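Local coordinates for enoyl-acyl carrier protein reductase (Uncultured bacterium, PDB 6KIA) that probably reduces the enoyl-acyl carrier protein intermediate of fatty acid synthesis with NADH as hydride donor, and is linked to triclosan resistance, at residues P6-P11 / G243-I248; A191-D196 / L200-F205; A265-E270 / E362-P367; C288-T293 / E303-P308. One frame throughout, in Å; residues are numbered along the deposited sequence.

Contact 1. Residues P6-P11 / G243-I248; sequences PLRDVP and GTEILI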
# COMPACT_ATOMS: atom_id res chain seq x y z
N PRO A 6 11.41 -2.12 13.92
CA PRO A 6 10.55 -3.30 13.88
C PRO A 6 9.55 -3.38 15.03
O PRO A 6 9.84 -2.94 16.14
CB PRO A 6 11.54 -4.46 13.98
CG PRO A 6 12.66 -3.90 14.79
CD PRO A 6 12.76 -2.43 14.42
N LEU A 7 8.37 -3.90 14.72
CA LEU A 7 7.46 -4.43 15.71
C LEU A 7 7.76 -5.92 15.88
O LEU A 7 7.65 -6.69 14.91
CB LEU A 7 5.99 -4.21 15.29
CG LEU A 7 5.04 -4.69 16.38
CD1 LEU A 7 5.22 -3.79 17.58
CD2 LEU A 7 3.61 -4.68 15.89
N ARG A 8 8.17 -6.33 17.07
CA ARG A 8 8.57 -7.72 17.28
C ARG A 8 7.52 -8.56 18.00
O ARG A 8 7.38 -9.76 17.74
CB ARG A 8 9.88 -7.77 18.06
CG ARG A 8 11.08 -7.15 17.33
CD ARG A 8 11.52 -8.00 16.14
NE ARG A 8 12.81 -7.54 15.62
CZ ARG A 8 13.16 -7.58 14.33
NH1 ARG A 8 12.34 -8.07 13.42
NH2 ARG A 8 14.35 -7.13 13.95
N ASP A 9 6.81 -7.92 18.93
CA ASP A 9 5.85 -8.62 19.78
C ASP A 9 4.41 -8.44 19.30
O ASP A 9 4.02 -7.36 18.84
CB ASP A 9 5.97 -8.16 21.23
CG ASP A 9 7.32 -8.49 21.84
OD1 ASP A 9 7.95 -9.48 21.40
OD2 ASP A 9 7.75 -7.75 22.75
N VAL A 10 3.65 -9.51 19.39
CA VAL A 10 2.24 -9.47 19.06
C VAL A 10 1.47 -8.63 20.08
O VAL A 10 1.49 -8.92 21.29
CB VAL A 10 1.65 -10.89 18.99
CG1 VAL A 10 0.14 -10.82 18.81
CG2 VAL A 10 2.31 -11.69 17.85
N PRO A 11 0.83 -7.55 19.62
CA PRO A 11 0.05 -6.71 20.55
C PRO A 11 -1.20 -7.41 21.07
O PRO A 11 -1.82 -8.21 20.35
CB PRO A 11 -0.31 -5.48 19.71
CG PRO A 11 -0.35 -6.01 18.27
CD PRO A 11 0.78 -7.03 18.24
N GLY A 243 10.46 -1.48 2.35
CA GLY A 243 11.19 -2.73 2.45
C GLY A 243 10.73 -3.56 3.64
O GLY A 243 10.05 -3.07 4.54
N THR A 244 11.15 -4.82 3.66
CA THR A 244 10.65 -5.78 4.65
C THR A 244 11.74 -6.78 5.08
O THR A 244 12.55 -7.20 4.25
CB THR A 244 9.46 -6.55 4.04
OG1 THR A 244 8.44 -5.62 3.66
CG2 THR A 244 8.90 -7.59 5.03
N GLU A 245 11.77 -7.14 6.37
CA GLU A 245 12.71 -8.17 6.81
C GLU A 245 12.15 -9.55 6.52
O GLU A 245 11.02 -9.91 6.94
CB GLU A 245 13.03 -8.06 8.30
CG GLU A 245 13.69 -6.76 8.69
CD GLU A 245 14.00 -6.68 10.18
OE1 GLU A 245 13.06 -6.79 10.98
OE2 GLU A 245 15.18 -6.50 10.55
N ILE A 246 12.94 -10.34 5.81
CA ILE A 246 12.54 -11.68 5.47
C ILE A 246 13.70 -12.63 5.79
O ILE A 246 14.83 -12.17 5.91
CB ILE A 246 12.15 -11.78 3.99
CG1 ILE A 246 13.39 -11.73 3.06
CG2 ILE A 246 11.10 -10.72 3.62
CD1 ILE A 246 13.05 -11.80 1.57
N LEU A 247 13.43 -13.93 5.90
CA LEU A 247 14.47 -14.91 6.21
C LEU A 247 15.48 -15.08 5.07
O LEU A 247 15.15 -15.59 4.00
CB LEU A 247 13.83 -16.26 6.50
CG LEU A 247 13.29 -16.28 7.93
CD1 LEU A 247 12.48 -17.53 8.21
CD2 LEU A 247 14.44 -16.20 8.93
N ILE A 248 16.70 -14.64 5.33
CA ILE A 248 17.86 -14.84 4.45
C ILE A 248 18.94 -15.46 5.35
O ILE A 248 19.29 -14.89 6.40
CB ILE A 248 18.33 -13.51 3.81
CG1 ILE A 248 17.21 -12.96 2.91
CG2 ILE A 248 19.61 -13.73 2.98
CD1 ILE A 248 17.42 -11.53 2.37
O HOH W 1 16.25 -8.51 11.90
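E245 and R8 form a salt bridge at the protein surface. E245 lies on strand 244-248, and R8 lies in the N-terminal loop before strand 21-25. The CB of E245 points toward the loop and the chain runs extended beyond CG (chi2 -180°), so the carboxylate is carried across the gap. E245 CD stands 3.8 Å from R8 NH2. E245 OE1 takes a bond of 2.8 Å from R8 NH1, approached on the syn side but tilted 26° from the carboxylate plane. A second, weak bond of 3.3 Å reaches E245 OE1 from R8 NH2. E245 OE2 accepts from a water 2.6 Å away, which is also weakly bonded to R8 NH2. The guanidinium and carboxylate planes are nearly coplanar, 16° apart. P6 covers one face of the R8 guanidinium, with its CB 3.5 Å above the centre. P6 CB also lies 4.1 Å from E245 OE1. R8 NH1 has a second acid, D427 of helix 426-436. One arginine thus sits between two carboxylates and ties the loop to both elements. Its positive charge probably offsets the two negative charges and further favours their ionised form.

Contact 2. Residues A191-D196 / L200-F205; sequences ALLNSD and LILMNF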
# COMPACT_ATOMS: atom_id res chain seq x y z
N ALA A 191 15.84 6.83 -16.08
CA ALA A 191 15.40 7.44 -17.34
C ALA A 191 14.02 8.08 -17.18
O ALA A 191 13.77 9.19 -17.67
CB ALA A 191 15.39 6.40 -18.47
N LEU A 192 13.12 7.39 -16.49
CA LEU A 192 11.81 7.97 -16.22
C LEU A 192 11.93 9.15 -15.26
O LEU A 192 11.39 10.23 -15.50
CB LEU A 192 10.86 6.93 -15.62
CG LEU A 192 9.49 7.47 -15.21
CD1 LEU A 192 8.75 8.04 -16.40
CD2 LEU A 192 8.66 6.38 -14.51
N LEU A 193 12.62 8.92 -14.14
CA LEU A 193 12.60 9.91 -13.07
C LEU A 193 13.31 11.22 -13.45
O LEU A 193 12.98 12.28 -12.92
CB LEU A 193 13.20 9.33 -11.79
CG LEU A 193 12.39 8.20 -11.12
CD1 LEU A 193 12.70 8.11 -9.64
CD2 LEU A 193 10.89 8.36 -11.34
N ASN A 194 14.27 11.16 -14.37
CA ASN A 194 14.97 12.38 -14.79
C ASN A 194 14.21 13.18 -15.85
O ASN A 194 14.51 14.36 -16.09
CB ASN A 194 16.36 12.05 -15.33
CG ASN A 194 17.28 11.49 -14.26
OD1 ASN A 194 17.14 11.79 -13.08
ND2 ASN A 194 18.23 10.66 -14.68
N SER A 195 13.24 12.55 -16.50
CA SER A 195 12.42 13.27 -17.47
C SER A 195 11.39 14.17 -16.78
O SER A 195 11.07 13.97 -15.60
CB SER A 195 11.71 12.28 -18.40
OG SER A 195 10.71 11.56 -17.69
N ASP A 196 10.86 15.16 -17.50
CA ASP A 196 9.80 15.99 -16.94
C ASP A 196 8.56 15.14 -16.66
O ASP A 196 7.87 15.36 -15.67
CB ASP A 196 9.46 17.17 -17.85
CG ASP A 196 10.36 18.37 -17.61
OD1 ASP A 196 11.41 18.21 -16.95
OD2 ASP A 196 9.99 19.48 -18.05
N LEU A 200 6.73 15.00 -13.00
CA LEU A 200 5.30 15.23 -12.83
C LEU A 200 4.65 14.08 -12.06
O LEU A 200 3.89 14.30 -11.09
CB LEU A 200 4.62 15.40 -14.19
CG LEU A 200 3.11 15.48 -14.15
CD1 LEU A 200 2.68 16.67 -13.29
CD2 LEU A 200 2.56 15.61 -15.56
N ILE A 201 4.96 12.86 -12.49
CA ILE A 201 4.45 11.66 -11.84
C ILE A 201 4.84 11.63 -10.35
O ILE A 201 3.99 11.36 -9.51
CB ILE A 201 4.93 10.40 -12.55
CG1 ILE A 201 4.25 10.30 -13.91
CG2 ILE A 201 4.63 9.15 -11.70
CD1 ILE A 201 4.80 9.20 -14.78
N LEU A 202 6.09 11.93 -10.03
CA LEU A 202 6.54 11.96 -8.64
C LEU A 202 5.79 13.03 -7.81
O LEU A 202 5.52 12.82 -6.64
CB LEU A 202 8.05 12.22 -8.57
CG LEU A 202 8.98 11.06 -8.93
CD1 LEU A 202 10.40 11.59 -9.08
CD2 LEU A 202 8.95 9.99 -7.87
N MET A 203 5.50 14.19 -8.42
CA MET A 203 4.68 15.19 -7.74
C MET A 203 3.28 14.63 -7.41
O MET A 203 2.73 14.81 -6.29
CB MET A 203 4.56 16.45 -8.61
CG MET A 203 5.89 17.11 -8.85
SD MET A 203 5.72 18.50 -9.98
CE MET A 203 4.13 19.14 -9.51
N ASN A 204 2.71 13.92 -8.38
CA ASN A 204 1.38 13.34 -8.16
C ASN A 204 1.42 12.25 -7.09
O ASN A 204 0.51 12.15 -6.27
CB ASN A 204 0.82 12.78 -9.46
CG ASN A 204 -0.68 12.98 -9.58
OD1 ASN A 204 -1.25 13.93 -9.01
ND2 ASN A 204 -1.34 12.09 -10.31
N PHE A 205 2.50 11.46 -7.08
CA PHE A 205 2.70 10.43 -6.06
C PHE A 205 2.75 11.07 -4.68
O PHE A 205 2.11 10.60 -3.74
CB PHE A 205 4.01 9.64 -6.28
CG PHE A 205 3.98 8.61 -7.39
CD1 PHE A 205 2.88 8.46 -8.23
CD2 PHE A 205 5.09 7.78 -7.59
CE1 PHE A 205 2.90 7.50 -9.26
CE2 PHE A 205 5.11 6.81 -8.62
CZ PHE A 205 4.02 6.68 -9.44
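L193 and L202 meet at about a right angle, one from each of two helices that follow each other in the chain. Helix 189-194 ends, S195 intervenes, and helix 196-219 begins. The CD2 methyl of L193 lies 4.0 Å from L202 CD1 and 4.1 Å from L202 CG, so one methyl of L193 rests against a methyl and the branch point of L202. CG of L202 lies anti to its carbonyl carbon (chi1 -75°), which carries CD1 to L193. A second, looser pair lies next to it, with L192 CD1 4.4 Å from I201 CD1. The CB of I201 points toward helix 189-194, and L192 brings only the end of its chain across.

The turn is closed by polar bonds. S195 OG donates to L192 O at 2.7 Å, and S195 N donates to the same oxygen, so L192 O is held by two donors at the turn between the helices. S195 is also the N-cap of the next helix, its OG bonded to G198 N. L200 N then donates to D196 O at 2.9 Å in the first turn of the new helix. D196 OD2 leaves this contact and is bonded to L118 N.

F171 of helix 169-180 touches both L192 and I201, and I178 of that helix adds to the cover of L192. L200 faces elsewhere and packs on L105 of helix 101-105 and I123 of helix 120-146.

Contact 3. Residues A265-E270 / E362-P367; sequences AKMRLE and EAWPMP. With NAI (1,4-dihydronicotinamide adenine dinucleotide), chain D.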
# COMPACT_ATOMS: atom_id res chain seq x y z
N ALA A 265 7.60 9.20 -1.88
CA ALA A 265 6.29 9.54 -1.30
C ALA A 265 6.06 8.76 -0.01
O ALA A 265 5.51 9.30 0.95
CB ALA A 265 5.17 9.28 -2.30
N LYS A 266 6.49 7.49 0.03
CA LYS A 266 6.31 6.72 1.27
C LYS A 266 7.18 7.29 2.40
O LYS A 266 6.81 7.21 3.57
CB LYS A 266 6.63 5.24 1.05
CG LYS A 266 5.57 4.48 0.20
CD LYS A 266 4.20 4.50 0.92
CE LYS A 266 3.20 3.58 0.21
NZ LYS A 266 1.83 3.60 0.80
N MET A 267 8.35 7.84 2.07
CA MET A 267 9.15 8.43 3.15
C MET A 267 8.56 9.78 3.60
O MET A 267 8.66 10.16 4.78
CB MET A 267 10.62 8.57 2.73
CG MET A 267 11.30 7.21 2.75
SD MET A 267 13.07 7.28 2.33
CE MET A 267 12.98 7.72 0.60
N ARG A 268 7.90 10.47 2.68
CA ARG A 268 7.20 11.69 3.06
C ARG A 268 6.00 11.36 3.97
O ARG A 268 5.72 12.06 4.94
CB ARG A 268 6.73 12.44 1.82
CG ARG A 268 6.10 13.79 2.13
CD ARG A 268 5.73 14.53 0.85
NE ARG A 268 5.21 15.86 1.17
CZ ARG A 268 5.96 16.94 1.35
NH1 ARG A 268 7.28 16.87 1.21
NH2 ARG A 268 5.39 18.09 1.65
N LEU A 269 5.34 10.25 3.66
CA LEU A 269 4.26 9.74 4.51
C LEU A 269 4.74 9.47 5.94
O LEU A 269 4.10 9.88 6.92
CB LEU A 269 3.69 8.45 3.90
CG LEU A 269 2.59 7.72 4.67
CD1 LEU A 269 1.28 8.51 4.60
CD2 LEU A 269 2.42 6.30 4.13
N GLU A 270 5.89 8.81 6.04
CA GLU A 270 6.51 8.58 7.35
C GLU A 270 6.78 9.90 8.08
O GLU A 270 6.47 10.04 9.27
CB GLU A 270 7.82 7.81 7.19
CG GLU A 270 7.61 6.39 6.74
CD GLU A 270 8.90 5.71 6.36
OE1 GLU A 270 9.91 6.42 6.14
OE2 GLU A 270 8.90 4.48 6.23
N GLU A 362 19.95 3.06 3.15
CA GLU A 362 20.07 4.50 3.12
C GLU A 362 19.86 4.99 1.69
O GLU A 362 19.35 6.08 1.46
CB GLU A 362 21.46 4.95 3.61
CG GLU A 362 22.27 3.94 4.46
CD GLU A 362 21.49 3.25 5.57
OE1 GLU A 362 20.80 3.94 6.35
OE2 GLU A 362 21.58 2.00 5.66
N ALA A 363 20.17 4.13 0.73
CA ALA A 363 20.07 4.48 -0.68
C ALA A 363 18.66 4.30 -1.27
O ALA A 363 18.42 4.64 -2.42
CB ALA A 363 21.08 3.67 -1.50
N TRP A 364 17.75 3.77 -0.46
CA TRP A 364 16.39 3.41 -0.91
C TRP A 364 15.54 4.61 -1.31
O TRP A 364 15.54 5.63 -0.62
CB TRP A 364 15.70 2.64 0.21
CG TRP A 364 14.39 1.99 -0.12
CD1 TRP A 364 14.21 0.72 -0.59
CD2 TRP A 364 13.07 2.54 0.04
NE1 TRP A 364 12.87 0.46 -0.75
CE2 TRP A 364 12.15 1.56 -0.37
CE3 TRP A 364 12.57 3.78 0.50
CZ2 TRP A 364 10.77 1.76 -0.34
CZ3 TRP A 364 11.20 3.99 0.52
CH2 TRP A 364 10.31 2.98 0.10
N PRO A 365 14.79 4.50 -2.42
CA PRO A 365 14.78 3.40 -3.41
C PRO A 365 15.90 3.55 -4.43
O PRO A 365 16.12 4.64 -4.96
CB PRO A 365 13.42 3.55 -4.09
CG PRO A 365 13.08 5.00 -3.97
CD PRO A 365 13.78 5.53 -2.73
N MET A 366 16.60 2.46 -4.70
CA MET A 366 17.70 2.52 -5.67
C MET A 366 17.20 2.44 -7.12
O MET A 366 16.12 1.92 -7.38
CB MET A 366 18.69 1.40 -5.38
CG MET A 366 19.34 1.51 -4.00
SD MET A 366 20.37 0.10 -3.54
CE MET A 366 21.70 0.27 -4.73
N PRO A 367 17.98 2.98 -8.06
CA PRO A 367 17.66 2.75 -9.48
C PRO A 367 17.81 1.27 -9.85
O PRO A 367 18.64 0.57 -9.27
CB PRO A 367 18.71 3.60 -10.22
CG PRO A 367 19.21 4.58 -9.20
CD PRO A 367 19.12 3.90 -7.88
PA NAI D . -5.37 -1.41 -3.59
O1A NAI D . -6.42 -2.35 -3.09
O2A NAI D . -5.38 -1.11 -5.08
O5B NAI D . -5.49 -0.08 -2.73
C5B NAI D . -5.14 1.16 -3.30
C4B NAI D . -5.84 2.20 -2.36
O4B NAI D . -5.37 3.59 -2.88
C3B NAI D . -7.12 2.17 -2.44
O3B NAI D . -7.76 2.36 -1.11
C2B NAI D . -7.51 3.41 -3.45
O2B NAI D . -8.93 3.77 -3.26
C1B NAI D . -6.68 4.34 -3.13
N9A NAI D . -6.34 5.19 -4.29
C8A NAI D . -5.68 4.99 -5.45
N7A NAI D . -5.69 6.14 -6.12
C5A NAI D . -6.34 7.06 -5.37
C6A NAI D . -6.59 8.39 -5.68
N6A NAI D . -6.28 9.23 -6.80
N1A NAI D . -7.27 9.13 -4.78
C2A NAI D . -7.71 8.56 -3.61
N3A NAI D . -7.45 7.23 -3.31
C4A NAI D . -6.76 6.49 -4.23
O3 NAI D . -3.85 -1.98 -3.28
PN NAI D . -3.06 -2.06 -1.87
O1N NAI D . -3.84 -2.85 -0.87
O2N NAI D . -1.74 -2.70 -2.26
O5D NAI D . -2.84 -0.57 -1.37
C5D NAI D . -3.28 -0.15 -0.09
C4D NAI D . -2.07 0.46 0.65
O4D NAI D . -1.22 -0.50 0.93
C3D NAI D . -1.31 1.42 -0.27
O3D NAI D . -1.01 2.62 0.36
C2D NAI D . 0.00 0.63 -0.51
O2D NAI D . 1.05 1.57 -0.95
C1D NAI D . 0.23 0.05 0.64
N1N NAI D . 1.16 -1.08 0.54
C2N NAI D . 1.07 -2.02 -0.46
C3N NAI D . 2.02 -3.04 -0.54
C7N NAI D . 1.93 -4.12 -1.63
O7N NAI D . 2.90 -4.82 -1.90
N7N NAI D . 0.70 -4.30 -2.31
C4N NAI D . 3.04 -3.16 0.39
C5N NAI D . 3.09 -2.24 1.43
C6N NAI D . 2.15 -1.20 1.50
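M267 runs along the edge of the W364 indole, the two side chains sliding past each other in opposite directions. M267 CG is 3.9 Å from W364 CZ3. M267 SD lies in the plane of the rings, 5.2 Å from the centroid of the six-membered ring of W364 and 85° off its normal. This is a Met-aromatic contact at the ring edge, not over the face. The M267 chain is straight as far as SD, then bends at chi3 (-68°). The bend brings M267 CE to 3.5 Å from W364 O and 4.1 Å from P365 CD. The peptide bond before P365 is cis, and P365 CB lies over one face of its neighbour's indole. The ring of W254 meets the indole at a steep angle. Stacking on H242 and the bond from W364 NE1 to T256 OG1 hold the ring, and M267 lines its edge.

K266 brings only CB near the ring, at 4.4 Å from W364 CH2. Its chain then turns off to the cofactor. K266 NZ donates to both hydroxyls of the nicotinamide ribose, O2D at 2.8 Å and O3D at 3.0 Å, and it also bonds Y239 O. A lysine on the ribose hydroxyls is a feature shared with short-chain dehydrogenase/reductase enzymes.

Helix 263-278 carries the lysine and methionine. Helix 196-219 packs against it through A265 and L269. The loop 362-367 lies between helices 353-356 and 370-385, and its P367 reaches helix 189-194.

Contact 4. Residues C288-T293 / E303-P308; sequences CPEIRT and ELSLFP. With NAI (1,4-dihydronicotinamide adenine dinucleotide), chain D.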
# COMPACT_ATOMS: atom_id res chain seq x y z
N CYS A 288 4.50 -2.43 5.68
CA CYS A 288 4.04 -3.81 5.52
C CYS A 288 4.76 -4.57 4.42
O CYS A 288 5.37 -3.95 3.55
CB CYS A 288 2.53 -3.81 5.24
SG CYS A 288 1.52 -3.26 6.67
N PRO A 289 4.67 -5.91 4.42
CA PRO A 289 5.38 -6.68 3.39
C PRO A 289 4.89 -6.54 1.96
O PRO A 289 3.77 -6.13 1.69
CB PRO A 289 5.15 -8.14 3.82
CG PRO A 289 4.90 -8.07 5.26
CD PRO A 289 4.09 -6.80 5.44
N GLU A 290 5.77 -6.91 1.03
CA GLU A 290 5.42 -7.08 -0.37
C GLU A 290 4.35 -8.15 -0.53
O GLU A 290 4.52 -9.29 -0.04
CB GLU A 290 6.66 -7.50 -1.18
CG GLU A 290 7.89 -6.60 -1.03
CD GLU A 290 8.77 -6.94 0.18
OE1 GLU A 290 8.42 -7.82 1.01
OE2 GLU A 290 9.85 -6.33 0.30
N ILE A 291 3.25 -7.80 -1.19
CA ILE A 291 2.23 -8.78 -1.54
C ILE A 291 1.70 -8.48 -2.94
O ILE A 291 2.11 -7.50 -3.56
CB ILE A 291 1.07 -8.82 -0.53
CG1 ILE A 291 0.42 -7.44 -0.38
CG2 ILE A 291 1.53 -9.30 0.86
CD1 ILE A 291 -0.87 -7.55 0.40
N ARG A 292 0.82 -9.34 -3.46
CA ARG A 292 0.19 -9.04 -4.73
C ARG A 292 -1.24 -8.54 -4.54
O ARG A 292 -2.11 -9.25 -4.01
CB ARG A 292 0.24 -10.25 -5.65
CG ARG A 292 1.67 -10.56 -6.06
CD ARG A 292 1.75 -11.63 -7.14
NE ARG A 292 1.57 -11.09 -8.48
CZ ARG A 292 0.47 -11.27 -9.22
NH1 ARG A 292 -0.54 -11.99 -8.74
NH2 ARG A 292 0.40 -10.74 -10.44
N THR A 293 -1.44 -7.28 -4.91
CA THR A 293 -2.73 -6.60 -4.89
C THR A 293 -2.95 -5.91 -6.22
O THR A 293 -2.09 -5.96 -7.11
CB THR A 293 -2.79 -5.52 -3.80
OG1 THR A 293 -1.89 -4.47 -4.18
CG2 THR A 293 -2.45 -6.04 -2.42
N GLU A 303 6.84 -10.02 -5.76
CA GLU A 303 6.37 -11.19 -5.04
C GLU A 303 7.51 -12.14 -4.64
O GLU A 303 7.33 -13.03 -3.79
CB GLU A 303 5.33 -11.94 -5.90
CG GLU A 303 5.96 -12.85 -6.96
CD GLU A 303 6.52 -12.14 -8.18
OE1 GLU A 303 6.33 -10.91 -8.34
OE2 GLU A 303 7.24 -12.83 -8.95
N LEU A 304 8.69 -11.97 -5.24
CA LEU A 304 9.83 -12.81 -4.87
C LEU A 304 10.14 -12.64 -3.41
O LEU A 304 10.61 -13.60 -2.75
CB LEU A 304 11.06 -12.45 -5.72
CG LEU A 304 10.91 -12.72 -7.21
CD1 LEU A 304 12.20 -12.34 -7.89
CD2 LEU A 304 10.59 -14.20 -7.48
N SER A 305 9.83 -11.45 -2.87
CA SER A 305 10.12 -11.19 -1.46
C SER A 305 9.22 -11.97 -0.51
O SER A 305 9.58 -12.17 0.64
CB SER A 305 10.00 -9.70 -1.16
OG SER A 305 10.94 -8.95 -1.92
N LEU A 306 8.10 -12.46 -1.01
CA LEU A 306 7.06 -13.02 -0.15
C LEU A 306 7.26 -14.52 0.16
O LEU A 306 6.89 -14.98 1.25
CB LEU A 306 5.69 -12.79 -0.81
CG LEU A 306 4.43 -13.32 -0.14
CD1 LEU A 306 4.22 -12.68 1.23
CD2 LEU A 306 3.26 -13.00 -1.07
N PHE A 307 7.85 -15.27 -0.76
CA PHE A 307 7.97 -16.73 -0.55
C PHE A 307 8.61 -17.18 0.77
O PHE A 307 8.14 -18.16 1.38
CB PHE A 307 8.72 -17.36 -1.73
CG PHE A 307 8.00 -17.22 -3.04
CD1 PHE A 307 6.86 -17.95 -3.31
CD2 PHE A 307 8.48 -16.35 -4.01
CE1 PHE A 307 6.19 -17.82 -4.53
CE2 PHE A 307 7.84 -16.22 -5.25
CZ PHE A 307 6.70 -16.95 -5.52
N PRO A 308 9.67 -16.48 1.24
CA PRO A 308 10.26 -16.92 2.50
C PRO A 308 9.33 -16.80 3.72
O PRO A 308 9.70 -17.28 4.79
CB PRO A 308 11.49 -16.01 2.65
CG PRO A 308 11.82 -15.60 1.25
CD PRO A 308 10.51 -15.45 0.57
PA NAI D . -5.37 -1.41 -3.59
O1A NAI D . -6.42 -2.35 -3.09
O2A NAI D . -5.38 -1.11 -5.08
O5B NAI D . -5.49 -0.08 -2.73
C5B NAI D . -5.14 1.16 -3.30
C4B NAI D . -5.84 2.20 -2.36
O4B NAI D . -5.37 3.59 -2.88
C3B NAI D . -7.12 2.17 -2.44
O3B NAI D . -7.76 2.36 -1.11
C2B NAI D . -7.51 3.41 -3.45
O2B NAI D . -8.93 3.77 -3.26
C1B NAI D . -6.68 4.34 -3.13
N9A NAI D . -6.34 5.19 -4.29
C8A NAI D . -5.68 4.99 -5.45
N7A NAI D . -5.69 6.14 -6.12
C5A NAI D . -6.34 7.06 -5.37
C6A NAI D . -6.59 8.39 -5.68
N6A NAI D . -6.28 9.23 -6.80
N1A NAI D . -7.27 9.13 -4.78
C2A NAI D . -7.71 8.56 -3.61
N3A NAI D . -7.45 7.23 -3.31
C4A NAI D . -6.76 6.49 -4.23
O3 NAI D . -3.85 -1.98 -3.28
PN NAI D . -3.06 -2.06 -1.87
O1N NAI D . -3.84 -2.85 -0.87
O2N NAI D . -1.74 -2.70 -2.26
O5D NAI D . -2.84 -0.57 -1.37
C5D NAI D . -3.28 -0.15 -0.09
C4D NAI D . -2.07 0.46 0.65
O4D NAI D . -1.22 -0.50 0.93
C3D NAI D . -1.31 1.42 -0.27
O3D NAI D . -1.01 2.62 0.36
C2D NAI D . 0.00 0.63 -0.51
O2D NAI D . 1.05 1.57 -0.95
C1D NAI D . 0.23 0.05 0.64
N1N NAI D . 1.16 -1.08 0.54
C2N NAI D . 1.07 -2.02 -0.46
C3N NAI D . 2.02 -3.04 -0.54
C7N NAI D . 1.93 -4.12 -1.63
O7N NAI D . 2.90 -4.82 -1.90
N7N NAI D . 0.70 -4.30 -2.31
C4N NAI D . 3.04 -3.16 0.39
C5N NAI D . 3.09 -2.24 1.43
C6N NAI D . 2.15 -1.20 1.50
O HOH W 2 3.71 -9.22 -9.44
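The loop after strand 283-287 wraps the nicotinamide end of NADH in this Rossmann-type reductase, and residues 303-308 pack on its side away from the cofactor. E290 bends at chi2 (85°), which lays its carboxylate along S305, with E290 OE1 and CD both 3.3 Å from S305 CB. The E290 carboxylate is held by Y241 and Q255, and S305 OG also turns to Q255. L306 CD1 rests 3.6 Å from the backbone O of E290 and touches I291 CG2. R292 and E303 run side by side, with R292 CD 3.8 Å from E303 CB. Their charged planes stand 87° apart. R292 NE donates to a water 3.0 Å away, which lies in the guanidinium plane, and E303 OE2 is bonded to S380.

The other side of 288-293 faces the cofactor. I291 N donates almost straight (176°) to the carboxamide O7N, which should fix the rotation of that group. I291 CG1 packs on the same carboxamide. T293 OG1 donates to the phosphate oxygen O2N at 2.6 Å and is itself bonded to S295 N. The backbone O of P289, which also bonds Y33 OH, lies 3.3 Å from C4N, the hydride-bearing carbon.

Overall arrangement
Contacts 3 and 4 both reach NADH. Contact 3 grips the nicotinamide ribose, while contact 4 holds the carboxamide and a phosphate. Their centres are 18 Å apart with nearest atoms about 8 Å apart. They do not touch each other, but both bind NADH, which joins them. Contact 4 is nested within the chain loop that contact 3 closes. Contact 1 is a surface contact, yet its strand 244-248 lies against contact 4, with T244 OG1 3.2 Å from P289 CA. It also touches contact 3 through G243 and W364. Contact 2 is farther out, its I201 side chain about 12 Å from NADH. It meets contact 3 where F205 O is 3.6 Å from A265 CB. Contacts 1 and 2 are 31 Å apart between centres.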